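Local coordinates for protein PHB depolymerase (Penicillium funiculosum, PDB 2D81) that hydrolyses ester bonds of the biopolyester polyhydroxybutyrate, as a fungal depolymerase with an alpha/beta hydrolase fold, at residues Val38-Cys50 / Val104-Leu116. Numbering follows the deposited sequence.
Sequences VGFGVFAGGPYDC and VGPNVMNQLKAQL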
# COMPACT_ATOMS: atom_id res chain seq x y z
N VAL A 38 -3.45 -12.87 -3.00
CA VAL A 38 -2.34 -13.48 -2.27
C VAL A 38 -2.27 -12.89 -0.86
O VAL A 38 -2.07 -13.61 0.12
CB VAL A 38 -0.99 -13.25 -2.99
CG1 VAL A 38 0.11 -13.99 -2.25
CG2 VAL A 38 -1.07 -13.73 -4.42
N GLY A 39 -2.44 -11.58 -0.76
CA GLY A 39 -2.42 -10.93 0.54
C GLY A 39 -1.98 -9.49 0.43
O GLY A 39 -1.97 -8.92 -0.66
N PHE A 40 -1.63 -8.89 1.56
CA PHE A 40 -1.19 -7.50 1.57
C PHE A 40 -0.26 -7.17 2.73
O PHE A 40 -0.14 -7.95 3.68
CB PHE A 40 -2.39 -6.55 1.58
CG PHE A 40 -3.36 -6.80 2.71
CD1 PHE A 40 -4.32 -7.80 2.62
CD2 PHE A 40 -3.31 -6.01 3.86
CE1 PHE A 40 -5.23 -8.01 3.66
CE2 PHE A 40 -4.21 -6.22 4.91
CZ PHE A 40 -5.17 -7.22 4.80
N GLY A 41 0.40 -6.02 2.63
CA GLY A 41 1.32 -5.59 3.67
C GLY A 41 1.05 -4.14 4.07
O GLY A 41 0.70 -3.31 3.24
N VAL A 42 1.22 -3.85 5.36
CA VAL A 42 0.98 -2.50 5.86
C VAL A 42 2.16 -2.03 6.70
O VAL A 42 2.50 -2.65 7.71
CB VAL A 42 -0.30 -2.45 6.73
CG1 VAL A 42 -0.53 -1.03 7.25
CG2 VAL A 42 -1.50 -2.93 5.92
N PHE A 43 2.80 -0.95 6.26
CA PHE A 43 3.87 -0.31 7.03
C PHE A 43 3.33 0.94 7.72
O PHE A 43 3.01 1.93 7.06
CB PHE A 43 5.04 0.11 6.13
CG PHE A 43 5.72 -1.03 5.42
CD1 PHE A 43 5.24 -1.49 4.19
CD2 PHE A 43 6.86 -1.61 5.95
CE1 PHE A 43 5.89 -2.52 3.51
CE2 PHE A 43 7.53 -2.64 5.27
CZ PHE A 43 7.04 -3.09 4.05
N ALA A 44 3.22 0.89 9.05
CA ALA A 44 2.86 2.06 9.84
C ALA A 44 1.55 2.68 9.35
O ALA A 44 1.46 3.89 9.15
CB ALA A 44 3.99 3.10 9.78
N GLY A 45 0.55 1.82 9.16
CA GLY A 45 -0.79 2.29 8.87
C GLY A 45 -1.71 1.97 10.04
O GLY A 45 -1.28 1.98 11.18
N GLY A 46 -2.98 1.68 9.75
CA GLY A 46 -3.93 1.44 10.83
C GLY A 46 -5.17 0.68 10.40
O GLY A 46 -5.30 0.27 9.25
N PRO A 47 -6.13 0.50 11.33
CA PRO A 47 -7.39 -0.22 11.10
C PRO A 47 -8.16 0.17 9.83
O PRO A 47 -8.29 1.34 9.49
CB PRO A 47 -8.19 0.07 12.36
CG PRO A 47 -7.12 0.17 13.41
CD PRO A 47 -6.08 1.02 12.70
N TYR A 48 -8.67 -0.85 9.15
CA TYR A 48 -9.66 -0.65 8.10
C TYR A 48 -10.86 0.13 8.65
O TYR A 48 -11.46 -0.28 9.64
CB TYR A 48 -10.13 -2.01 7.58
CG TYR A 48 -11.26 -1.89 6.59
CD1 TYR A 48 -11.03 -1.55 5.26
CD2 TYR A 48 -12.58 -2.07 7.01
CE1 TYR A 48 -12.08 -1.38 4.36
CE2 TYR A 48 -13.64 -1.89 6.12
CZ TYR A 48 -13.38 -1.55 4.81
OH TYR A 48 -14.43 -1.35 3.95
N ASP A 49 -11.19 1.24 7.99
CA ASP A 49 -12.36 2.06 8.33
C ASP A 49 -12.12 2.83 9.63
O ASP A 49 -13.07 3.29 10.27
CB ASP A 49 -13.62 1.19 8.46
CG ASP A 49 -14.91 1.97 8.20
OD1 ASP A 49 -15.84 1.91 9.04
OD2 ASP A 49 -15.01 2.64 7.15
N CYS A 50 -10.86 2.98 10.02
CA CYS A 50 -10.52 3.60 11.30
C CYS A 50 -11.18 4.97 11.47
O CYS A 50 -11.72 5.28 12.54
CB CYS A 50 -9.00 3.76 11.44
SG CYS A 50 -8.49 4.10 13.16
N VAL A 104 2.06 7.60 13.52
CA VAL A 104 0.97 6.62 13.56
C VAL A 104 1.15 5.75 14.80
O VAL A 104 0.51 5.98 15.81
CB VAL A 104 0.94 5.76 12.28
CG1 VAL A 104 -0.20 4.75 12.35
CG2 VAL A 104 0.75 6.65 11.06
N GLY A 105 2.04 4.76 14.73
CA GLY A 105 2.56 4.18 15.95
C GLY A 105 2.16 2.76 16.28
O GLY A 105 1.17 2.25 15.76
N PRO A 106 2.92 2.09 17.17
CA PRO A 106 2.66 0.71 17.59
C PRO A 106 1.23 0.49 18.08
O PRO A 106 0.62 -0.53 17.79
CB PRO A 106 3.68 0.48 18.70
CG PRO A 106 4.81 1.36 18.30
CD PRO A 106 4.12 2.62 17.85
N ASN A 107 0.69 1.46 18.81
CA ASN A 107 -0.64 1.30 19.40
C ASN A 107 -1.72 1.30 18.31
O ASN A 107 -2.74 0.63 18.44
CB ASN A 107 -0.90 2.42 20.41
CG ASN A 107 -0.02 2.31 21.65
OD1 ASN A 107 0.27 3.31 22.31
ND2 ASN A 107 0.40 1.09 21.98
N VAL A 108 -1.49 2.05 17.24
CA VAL A 108 -2.42 2.08 16.12
C VAL A 108 -2.27 0.84 15.26
O VAL A 108 -3.26 0.19 14.92
CB VAL A 108 -2.20 3.34 15.25
CG1 VAL A 108 -3.15 3.32 14.05
CG2 VAL A 108 -2.43 4.59 16.08
N MET A 109 -1.04 0.49 14.92
CA MET A 109 -0.82 -0.72 14.14
C MET A 109 -1.29 -1.98 14.87
O MET A 109 -1.78 -2.91 14.24
CB MET A 109 0.66 -0.86 13.76
CG MET A 109 1.02 -0.15 12.46
SD MET A 109 0.13 -0.83 11.03
CE MET A 109 0.95 -2.42 10.86
N ASN A 110 -1.18 -1.99 16.19
CA ASN A 110 -1.63 -3.15 16.96
C ASN A 110 -3.14 -3.33 16.85
O ASN A 110 -3.63 -4.46 16.87
CB ASN A 110 -1.25 -3.01 18.43
CG ASN A 110 -1.65 -4.23 19.25
OD1 ASN A 110 -1.08 -5.31 19.09
ND2 ASN A 110 -2.64 -4.06 20.12
N GLN A 111 -3.88 -2.23 16.74
CA GLN A 111 -5.33 -2.32 16.58
C GLN A 111 -5.71 -2.89 15.22
O GLN A 111 -6.71 -3.60 15.09
CB GLN A 111 -5.99 -0.94 16.75
CG GLN A 111 -5.99 -0.40 18.17
CD GLN A 111 -6.76 -1.27 19.14
OE1 GLN A 111 -6.27 -2.30 19.60
NE2 GLN A 111 -8.00 -0.87 19.45
N LEU A 112 -4.92 -2.58 14.19
CA LEU A 112 -5.11 -3.22 12.89
C LEU A 112 -4.90 -4.72 13.01
O LEU A 112 -5.66 -5.51 12.45
CB LEU A 112 -4.13 -2.65 11.86
CG LEU A 112 -4.10 -3.36 10.50
CD1 LEU A 112 -5.45 -3.25 9.81
CD2 LEU A 112 -3.02 -2.72 9.64
N LYS A 113 -3.86 -5.12 13.74
CA LYS A 113 -3.60 -6.54 13.96
C LYS A 113 -4.79 -7.19 14.64
O LYS A 113 -5.25 -8.25 14.22
CB LYS A 113 -2.35 -6.72 14.83
CG LYS A 113 -2.00 -8.18 15.10
CD LYS A 113 -0.74 -8.28 15.94
CE LYS A 113 -0.34 -9.73 16.16
NZ LYS A 113 0.84 -9.83 17.06
N ALA A 114 -5.30 -6.55 15.68
CA ALA A 114 -6.41 -7.09 16.45
C ALA A 114 -7.65 -7.19 15.58
O ALA A 114 -8.39 -8.18 15.63
CB ALA A 114 -6.70 -6.20 17.65
N GLN A 115 -7.88 -6.16 14.77
CA GLN A 115 -9.04 -6.11 13.90
C GLN A 115 -9.01 -7.25 12.88
O GLN A 115 -9.99 -7.98 12.74
CB GLN A 115 -9.09 -4.77 13.16
CG GLN A 115 -10.21 -4.67 12.14
CD GLN A 115 -10.14 -3.39 11.34
OE1 GLN A 115 -9.10 -3.07 10.77
NE2 GLN A 115 -11.25 -2.66 11.29
N LEU A 116 -7.89 -7.39 12.18
CA LEU A 116 -7.76 -8.44 11.18
C LEU A 116 -7.75 -9.83 11.82
O LEU A 116 -8.10 -10.81 11.18
CB LEU A 116 -6.48 -8.23 10.36
CG LEU A 116 -6.49 -6.97 9.48
CD1 LEU A 116 -5.15 -6.80 8.78
CD2 LEU A 116 -7.61 -7.08 8.47
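The ring of F40 meets L116, whose CD1 lies 4.0 Å from CZ of F40 and as near to CE2, where strand 39-43 runs nearly antiparallel (158°) to helix 106-116. One turn of helix earlier, V42 reaches tip to tip toward L112, CG1 of V42 being 3.8 Å from CD2 of L112, while M109, bent at chi2 and chi3, curls its thioether back against the same valine. Past the strand, SD of M109 sits 3.1 Å from G45 O, a buried carbonyl that has no hydrogen-bond partner and is also touched by CG1 of V104. P47 then lies over the helix, its CG 3.6 Å from L112 N and beside CB of Q111. At Y48 the amide of Q115, carried out on an extended chain, takes both backbone polar groups: NE2 gives a straight bond (2.9 Å, 172°) to a lone pair of Y48 O, and OE1 accepts a weak one from Y48 N. With an alanine at Q115, Y48 N and Y48 O would probably both lose their amide partner, and the loop one of its ties to the helix. The pairing illustrates how an alpha/beta hydrolase packs a helix on the parallel part of its central sheet, here with V104 bordering the bound hydroxybutyrate trimer.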